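Local coordinates for conserved hypothetical protein (Pyrococcus furiosus, PDB 1Y81) that is of uncharacterised function but belongs to the CoA-binding proteins of Rossmann-like fold and holds coenzyme A in a pocket, at residues L34-S39 and C124-T129; K16-G21 and K68-I73. All blocks are in the same frame, centred on the assembly; numbering follows the deposited sequence.

Interaction 1. Residues L34-S39 and C124-T129; sequences LKDLLS and CIMVET. With COA (coenzyme A), chain C; SCN (thiocyanate ion), chain B.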
loop_
_atom_site.group_PDB
_atom_site.type_symbol
_atom_site.label_atom_id
_atom_site.label_comp_id
_atom_site.label_asym_id
_atom_site.label_seq_id
_atom_site.Cartn_x
_atom_site.Cartn_y
_atom_site.Cartn_z
ATOM N N LEU A 34 3.726 -8.293 4.122
ATOM C CA LEU A 34 2.441 -8.770 4.670
ATOM C C LEU A 34 2.659 -9.651 5.890
ATOM O O LEU A 34 2.044 -9.420 6.956
ATOM C CB LEU A 34 1.643 -9.538 3.607
ATOM C CG LEU A 34 0.270 -10.122 4.024
ATOM C CD1 LEU A 34 -0.591 -9.084 4.696
ATOM C CD2 LEU A 34 -0.446 -10.650 2.804
ATOM N N LYS A 35 3.530 -10.658 5.747
ATOM C CA LYS A 35 3.843 -11.583 6.857
ATOM C C LYS A 35 4.485 -10.852 8.040
ATOM O O LYS A 35 4.081 -11.062 9.197
ATOM C CB LYS A 35 4.718 -12.754 6.390
ATOM C CG LYS A 35 3.971 -13.726 5.495
ATOM C CD LYS A 35 4.761 -14.958 5.184
ATOM C CE LYS A 35 4.049 -15.803 4.131
ATOM N NZ LYS A 35 4.976 -16.755 3.420
ATOM N N ASP A 36 5.449 -9.974 7.745
ATOM C CA ASP A 36 6.119 -9.194 8.793
ATOM C C ASP A 36 5.136 -8.351 9.613
ATOM O O ASP A 36 5.157 -8.390 10.862
ATOM C CB ASP A 36 7.194 -8.283 8.207
ATOM C CG ASP A 36 7.915 -7.485 9.285
ATOM O OD1 ASP A 36 8.711 -8.094 10.026
ATOM O OD2 ASP A 36 7.663 -6.278 9.400
ATOM N N LEU A 37 4.282 -7.586 8.920
ATOM C CA LEU A 37 3.344 -6.674 9.593
ATOM C C LEU A 37 2.296 -7.419 10.420
ATOM O O LEU A 37 1.961 -6.976 11.529
ATOM C CB LEU A 37 2.688 -5.726 8.595
ATOM C CG LEU A 37 3.639 -4.719 7.922
ATOM C CD1 LEU A 37 2.867 -3.845 6.937
ATOM C CD2 LEU A 37 4.419 -3.860 8.947
ATOM N N LEU A 38 1.809 -8.554 9.896
ATOM C CA LEU A 38 0.892 -9.434 10.647
ATOM C C LEU A 38 1.534 -9.989 11.917
ATOM O O LEU A 38 0.882 -10.063 12.968
ATOM C CB LEU A 38 0.403 -10.607 9.778
ATOM C CG LEU A 38 -0.521 -10.291 8.614
ATOM C CD1 LEU A 38 -0.685 -11.536 7.768
ATOM C CD2 LEU A 38 -1.884 -9.736 9.097
ATOM N N SER A 39 2.813 -10.369 11.811
ATOM C CA SER A 39 3.585 -10.906 12.938
ATOM C C SER A 39 3.735 -9.868 14.049
ATOM O O SER A 39 3.901 -10.225 15.220
ATOM C CB SER A 39 4.970 -11.391 12.476
ATOM O OG SER A 39 5.893 -10.308 12.362
ATOM N N CYS A 124 11.721 2.499 4.805
ATOM C CA CYS A 124 11.372 1.098 4.795
ATOM C C CYS A 124 10.334 0.767 5.893
ATOM O O CYS A 124 10.651 0.838 7.062
ATOM C CB CYS A 124 12.646 0.289 5.009
ATOM S SG CYS A 124 13.831 0.418 3.651
ATOM N N ILE A 125 9.114 0.371 5.496
ATOM C CA ILE A 125 8.021 0.081 6.466
ATOM C C ILE A 125 8.369 -0.958 7.559
ATOM O O ILE A 125 7.957 -0.796 8.710
ATOM C CB ILE A 125 6.668 -0.311 5.743
ATOM C CG1 ILE A 125 5.463 -0.260 6.701
ATOM C CG2 ILE A 125 6.772 -1.673 5.083
ATOM C CD1 ILE A 125 5.136 1.108 7.210
HETATM N N MSE A 126 9.097 -2.032 7.216
HETATM C CA MSE A 126 9.447 -3.029 8.237
HETATM C C MSE A 126 10.490 -2.482 9.233
HETATM O O MSE A 126 10.435 -2.795 10.411
HETATM C CB MSE A 126 9.904 -4.363 7.632
HETATM C CG MSE A 126 8.918 -4.965 6.634
HETATM SE SE MSE A 126 9.444 -6.767 6.074
HETATM C CE MSE A 126 10.690 -6.441 4.569
ATOM N N VAL A 127 11.421 -1.668 8.737
ATOM C CA VAL A 127 12.346 -0.946 9.607
ATOM C C VAL A 127 11.576 0.002 10.530
ATOM O O VAL A 127 11.749 -0.035 11.762
ATOM C CB VAL A 127 13.403 -0.157 8.794
ATOM C CG1 VAL A 127 14.236 0.768 9.723
ATOM C CG2 VAL A 127 14.308 -1.119 8.031
ATOM N N GLU A 128 10.712 0.828 9.942
ATOM C CA GLU A 128 10.025 1.871 10.712
ATOM C C GLU A 128 9.022 1.311 11.735
ATOM O O GLU A 128 8.739 1.953 12.746
ATOM C CB GLU A 128 9.388 2.920 9.790
ATOM C CG GLU A 128 10.389 3.621 8.808
ATOM C CD GLU A 128 11.544 4.369 9.505
ATOM O OE1 GLU A 128 11.314 4.960 10.580
ATOM O OE2 GLU A 128 12.684 4.368 8.962
ATOM N N THR A 129 8.515 0.110 11.484
ATOM C CA THR A 129 7.610 -0.549 12.426
ATOM C C THR A 129 8.409 -1.482 13.335
ATOM O O THR A 129 7.840 -2.303 14.053
ATOM C CB THR A 129 6.475 -1.348 11.706
ATOM O OG1 THR A 129 7.050 -2.336 10.850
ATOM C CG2 THR A 129 5.568 -0.426 10.879
HETATM N N1A COA C . -2.846 -3.094 -7.702
HETATM C C2A COA C . -2.316 -3.968 -6.787
HETATM N N3A COA C . -1.236 -4.748 -7.121
HETATM C C4A COA C . -0.717 -4.684 -8.375
HETATM C C5A COA C . -1.235 -3.810 -9.328
HETATM C C6A COA C . -2.313 -3.005 -8.987
HETATM N N6A COA C . -2.831 -2.172 -9.876
HETATM N N7A COA C . -0.501 -3.947 -10.461
HETATM C C8A COA C . 0.461 -4.875 -10.234
HETATM N N9A COA C . 0.331 -5.337 -8.953
HETATM C C1B COA C . 1.122 -6.382 -8.266
HETATM C C2B COA C . 1.884 -7.288 -9.233
HETATM O O2B COA C . 1.030 -8.160 -10.015
HETATM C C3B COA C . 2.812 -7.967 -8.217
HETATM O O3B COA C . 2.196 -9.042 -7.535
HETATM P P3B COA C . 2.253 -10.558 -8.125
HETATM O O7A COA C . 0.894 -11.190 -8.055
HETATM O O8A COA C . 3.236 -11.290 -7.283
HETATM O O9A COA C . 2.597 -10.479 -9.581
HETATM C C4B COA C . 3.095 -6.881 -7.169
HETATM O O4B COA C . 2.081 -5.880 -7.353
HETATM C C5B COA C . 4.501 -6.263 -7.299
HETATM O O5B COA C . 4.632 -5.757 -8.612
HETATM P P1A COA C . 5.859 -6.197 -9.556
HETATM O O1A COA C . 5.638 -5.674 -10.954
HETATM O O2A COA C . 6.069 -7.692 -9.456
HETATM O O3A COA C . 7.047 -5.361 -8.862
HETATM P P2A COA C . 8.308 -5.994 -8.095
HETATM O O4A COA C . 9.182 -6.735 -9.074
HETATM O O5A COA C . 7.979 -6.832 -6.915
HETATM O O6A COA C . 9.062 -4.688 -7.568
HETATM C CBP COA C . 9.226 -2.483 -6.619
HETATM C CCP COA C . 8.458 -3.824 -6.622
HETATM C CDP COA C . 8.530 -1.567 -5.604
HETATM C CEP COA C . 9.128 -1.830 -7.995
HETATM C CAP COA C . 10.717 -2.707 -6.276
HETATM O OAP COA C . 11.442 -1.494 -6.384
HETATM C C9P COA C . 10.755 -3.226 -4.866
HETATM O O9P COA C . 10.758 -4.604 -4.664
HETATM N N8P COA C . 10.726 -2.307 -3.891
HETATM C C7P COA C . 10.655 -2.588 -2.463
HETATM C C6P COA C . 11.946 -2.964 -1.844
HETATM C C5P COA C . 11.715 -3.131 -0.369
HETATM O O5P COA C . 10.571 -3.200 0.138
HETATM N N4P COA C . 12.849 -3.208 0.276
HETATM C C3P COA C . 13.017 -3.367 1.684
HETATM C C2P COA C . 13.910 -2.254 2.233
HETATM S S1P COA C . 13.106 -0.628 2.043
HETATM S S SCN B . 13.170 -3.901 5.494
HETATM C C SCN B . 11.674 -3.175 4.934
HETATM N N SCN B . 10.688 -2.634 4.622
#

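Interaction 2. Residues K16-G21 and K68-I73; sequences KIALVG and KDVDVI. With COA (coenzyme A), chain C.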
loop_
_atom_site.group_PDB
_atom_site.type_symbol
_atom_site.label_atom_id
_atom_site.label_comp_id
_atom_site.label_asym_id
_atom_site.label_seq_id
_atom_site.Cartn_x
_atom_site.Cartn_y
_atom_site.Cartn_z
ATOM N N LYS A 16 -4.269 -0.018 11.107
ATOM C CA LYS A 16 -4.867 -0.716 9.970
ATOM C C LYS A 16 -4.173 -0.263 8.683
ATOM O O LYS A 16 -4.249 0.901 8.299
ATOM C CB LYS A 16 -6.360 -0.417 9.908
ATOM C CG LYS A 16 -7.161 -1.348 9.027
ATOM C CD LYS A 16 -8.656 -1.081 9.207
ATOM C CE LYS A 16 -9.498 -2.002 8.334
ATOM N NZ LYS A 16 -10.975 -1.844 8.568
ATOM N N ILE A 17 -3.499 -1.203 8.030
ATOM C CA ILE A 17 -2.614 -0.901 6.912
ATOM C C ILE A 17 -3.084 -1.649 5.662
ATOM O O ILE A 17 -3.227 -2.875 5.704
ATOM C CB ILE A 17 -1.152 -1.351 7.247
ATOM C CG1 ILE A 17 -0.607 -0.590 8.482
ATOM C CG2 ILE A 17 -0.232 -1.239 5.991
ATOM C CD1 ILE A 17 0.748 -1.065 8.974
ATOM N N ALA A 18 -3.326 -0.928 4.574
ATOM C CA ALA A 18 -3.551 -1.584 3.263
ATOM C C ALA A 18 -2.222 -1.755 2.520
ATOM O O ALA A 18 -1.355 -0.882 2.586
ATOM C CB ALA A 18 -4.519 -0.827 2.422
ATOM N N LEU A 19 -2.079 -2.871 1.809
ATOM C CA LEU A 19 -0.803 -3.183 1.145
ATOM C C LEU A 19 -1.003 -3.404 -0.354
ATOM O O LEU A 19 -1.414 -4.504 -0.792
ATOM C CB LEU A 19 -0.128 -4.404 1.808
ATOM C CG LEU A 19 1.229 -4.818 1.223
ATOM C CD1 LEU A 19 2.274 -3.647 1.305
ATOM C CD2 LEU A 19 1.755 -6.108 1.891
ATOM N N VAL A 20 -0.706 -2.363 -1.132
ATOM C CA VAL A 20 -0.881 -2.381 -2.583
ATOM C C VAL A 20 0.337 -3.110 -3.181
ATOM O O VAL A 20 1.464 -2.664 -3.013
ATOM C CB VAL A 20 -1.013 -0.950 -3.181
ATOM C CG1 VAL A 20 -0.970 -0.994 -4.739
ATOM C CG2 VAL A 20 -2.309 -0.253 -2.686
ATOM N N GLY A 21 0.080 -4.234 -3.866
ATOM C CA GLY A 21 1.147 -5.104 -4.347
ATOM C C GLY A 21 1.420 -6.294 -3.449
ATOM O O GLY A 21 2.382 -7.039 -3.682
ATOM N N LYS A 68 -13.016 2.729 4.906
ATOM C CA LYS A 68 -12.550 4.103 5.034
ATOM C C LYS A 68 -11.651 4.349 6.262
ATOM O O LYS A 68 -11.000 5.394 6.355
ATOM C CB LYS A 68 -13.745 5.074 5.001
ATOM C CG LYS A 68 -14.648 4.909 3.751
ATOM C CD LYS A 68 -13.980 5.404 2.460
ATOM C CE LYS A 68 -14.777 4.991 1.220
ATOM N NZ LYS A 68 -14.115 5.407 -0.070
ATOM N N ASP A 69 -11.601 3.373 7.174
ATOM C CA ASP A 69 -10.805 3.484 8.405
ATOM C C ASP A 69 -9.360 2.926 8.295
ATOM O O ASP A 69 -8.687 2.736 9.305
ATOM C CB ASP A 69 -11.555 2.854 9.600
ATOM C CG ASP A 69 -11.678 1.347 9.492
ATOM O OD1 ASP A 69 -11.447 0.791 8.398
ATOM O OD2 ASP A 69 -12.017 0.706 10.512
ATOM N N VAL A 70 -8.905 2.662 7.070
ATOM C CA VAL A 70 -7.499 2.296 6.828
ATOM C C VAL A 70 -6.595 3.501 7.177
ATOM O O VAL A 70 -6.857 4.617 6.734
ATOM C CB VAL A 70 -7.305 1.813 5.352
ATOM C CG1 VAL A 70 -5.847 1.832 4.928
ATOM C CG2 VAL A 70 -7.915 0.413 5.165
ATOM N N ASP A 71 -5.566 3.271 7.991
ATOM C CA ASP A 71 -4.688 4.356 8.475
ATOM C C ASP A 71 -3.674 4.826 7.428
ATOM O O ASP A 71 -3.399 6.018 7.310
ATOM C CB ASP A 71 -3.942 3.927 9.744
ATOM C CG ASP A 71 -4.872 3.676 10.913
ATOM O OD1 ASP A 71 -5.952 4.308 10.967
ATOM O OD2 ASP A 71 -4.520 2.855 11.780
ATOM N N VAL A 72 -3.120 3.871 6.686
ATOM C CA VAL A 72 -2.066 4.144 5.727
ATOM C C VAL A 72 -2.210 3.153 4.573
ATOM O O VAL A 72 -2.641 2.034 4.785
ATOM C CB VAL A 72 -0.637 4.037 6.388
ATOM C CG1 VAL A 72 -0.355 2.635 6.905
ATOM C CG2 VAL A 72 0.469 4.485 5.431
ATOM N N ILE A 73 -1.870 3.586 3.367
ATOM C CA ILE A 73 -1.745 2.652 2.245
ATOM C C ILE A 73 -0.268 2.538 1.890
ATOM O O ILE A 73 0.367 3.554 1.555
ATOM C CB ILE A 73 -2.589 3.081 1.031
ATOM C CG1 ILE A 73 -4.077 3.143 1.427
ATOM C CG2 ILE A 73 -2.420 2.078 -0.121
ATOM C CD1 ILE A 73 -4.967 3.665 0.349
HETATM N N1A COA C . -2.846 -3.094 -7.702
HETATM C C2A COA C . -2.316 -3.968 -6.787
HETATM N N3A COA C . -1.236 -4.748 -7.121
HETATM C C4A COA C . -0.717 -4.684 -8.375
HETATM C C5A COA C . -1.235 -3.810 -9.328
HETATM C C6A COA C . -2.313 -3.005 -8.987
HETATM N N6A COA C . -2.831 -2.172 -9.876
HETATM N N7A COA C . -0.501 -3.947 -10.461
HETATM C C8A COA C . 0.461 -4.875 -10.234
HETATM N N9A COA C . 0.331 -5.337 -8.953
HETATM C C1B COA C . 1.122 -6.382 -8.266
HETATM C C2B COA C . 1.884 -7.288 -9.233
HETATM O O2B COA C . 1.030 -8.160 -10.015
HETATM C C3B COA C . 2.812 -7.967 -8.217
HETATM O O3B COA C . 2.196 -9.042 -7.535
HETATM P P3B COA C . 2.253 -10.558 -8.125
HETATM O O7A COA C . 0.894 -11.190 -8.055
HETATM O O8A COA C . 3.236 -11.290 -7.283
HETATM O O9A COA C . 2.597 -10.479 -9.581
HETATM C C4B COA C . 3.095 -6.881 -7.169
HETATM O O4B COA C . 2.081 -5.880 -7.353
HETATM C C5B COA C . 4.501 -6.263 -7.299
HETATM O O5B COA C . 4.632 -5.757 -8.612
HETATM P P1A COA C . 5.859 -6.197 -9.556
HETATM O O1A COA C . 5.638 -5.674 -10.954
HETATM O O2A COA C . 6.069 -7.692 -9.456
HETATM O O3A COA C . 7.047 -5.361 -8.862
HETATM P P2A COA C . 8.308 -5.994 -8.095
HETATM O O4A COA C . 9.182 -6.735 -9.074
HETATM O O5A COA C . 7.979 -6.832 -6.915
HETATM O O6A COA C . 9.062 -4.688 -7.568
HETATM C CBP COA C . 9.226 -2.483 -6.619
HETATM C CCP COA C . 8.458 -3.824 -6.622
HETATM C CDP COA C . 8.530 -1.567 -5.604
HETATM C CEP COA C . 9.128 -1.830 -7.995
HETATM C CAP COA C . 10.717 -2.707 -6.276
HETATM O OAP COA C . 11.442 -1.494 -6.384
HETATM C C9P COA C . 10.755 -3.226 -4.866
HETATM O O9P COA C . 10.758 -4.604 -4.664
HETATM N N8P COA C . 10.726 -2.307 -3.891
HETATM C C7P COA C . 10.655 -2.588 -2.463
HETATM C C6P COA C . 11.946 -2.964 -1.844
HETATM C C5P COA C . 11.715 -3.131 -0.369
HETATM O O5P COA C . 10.571 -3.200 0.138
HETATM N N4P COA C . 12.849 -3.208 0.276
HETATM C C3P COA C . 13.017 -3.367 1.684
HETATM C C2P COA C . 13.910 -2.254 2.233
HETATM S S1P COA C . 13.106 -0.628 2.043
#

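Interaction 1. Residues L34-S39 and C124-T129
In this Rossmann-like CoA-binding domain, the last turn of helix 29-39 packs against the short last modelled helix, 125-128, whose N-cap residue, Cys-124, is joined to coenzyme A. The join is a disulfide, with Cys-124 SG 2.1 Å from S1P of the ligand. Two side chains of the longer helix, Asp-36 and Leu-37, carry the helix-helix contact. Asp-36 holds CG anti to its backbone N (chi1 -179°), which sends the carboxylate across the gap to cross the selenomethionine Met-126 obliquely. Its OD2 approaches CG of Met-126 at 3.3 Å, while Asp-36 CB lies 3.5 Å from the selenium atom SE. This is van der Waals contact; the charge of Asp-36 is answered by Lys-40, which forms a salt bridge with OD2 and also hydrogen-bonds Thr-129 OG1, so that one ammonium group ties both helices. Bent at chi3 (-86°), the Met-126 chain brings CE to 3.4 Å from C of a thiocyanate ion, probably from the crystallisation liquor. The same ion takes a hydrogen bond from Met-126 N in the first helical turn, and another from Gln-100 NE2. Deeper in, the tip of Leu-37 brings its CD2 methyl against Thr-129, crossing it at about a right angle, and reaches CG1 of Ile-125 more loosely. Thr-129 OG1 occupies the crowded position between backbone N and carbonyl carbon (chi1 59°), folded back over its own helix: it donates to Ile-125 O at 2.8 Å, sharing that oxygen with Thr-129 N, and the same OG1 lies 3.6 Å from Leu-37 CD2.

Interaction 2. Residues K16-G21 and K68-I73
Backbone hydrogen bonding sets the register of these two neighbouring parallel strands. Ala-18 N donates to Val-72 O at 3.0 Å, nearly along the C=O axis, and Asp-71 N donates to Lys-16 O at 2.7 Å. A side chain extends this pattern beyond the strand: Lys-16 N reaches Asp-71 OD2 at 3.0 Å, coming from above the carboxylate plane, and the same oxygen also accepts from Arg-15 N. Two backbone donors thus grip one carboxylate oxygen, consistent with a stabilised negative charge. A salt bridge joins the side chains: the fully extended Lys-16 chain brings NZ to 2.7 Å from Asp-69 OD1, on that oxygen's syn lone pair. Apolar contacts line both faces. Ile-17 and Val-72 lie side by side on one, with CG1 to CG1 at 3.6 Å; on the other, Ala-18 CB touches Val-70 CG1 and Ile-73 CG1, and Val-20 CG2 presses on Ile-73 CG2 at 3.5 Å, tighter than usual. Where the first strand ends, Val-20 CG1 and Gly-21 CA, the latter 3.2 Å from O4B, meet coenzyme A, an arrangement typical of the Rossmann fold, in which the nucleotide part sits at the C-terminal ends of the parallel strands.

Helix 29-39 connects the two contacts: it follows strand 16-20 in the chain and packs back on it, so that one side of its last turns faces the sheet while another meets helix 125-128. Leu-37 CD1 lies 4.0 Å from Ile-17 CD1, and Leu-34 N lies 3.7 Å from Leu-19 CD2. Although their centres are 13 Å apart, interactions 1 and 2 both touch coenzyme A, at different ends of the molecule: residues 16-21 approach the adenine and ribose, whereas residues 124-129 hold the sulfur. Tyr-51, Ser-23, Gln-100 and Asn-48 add hydrogen bonds to the ligand. Along the sequence the segments of the two interactions alternate, and both contribute residues to the coenzyme A pocket.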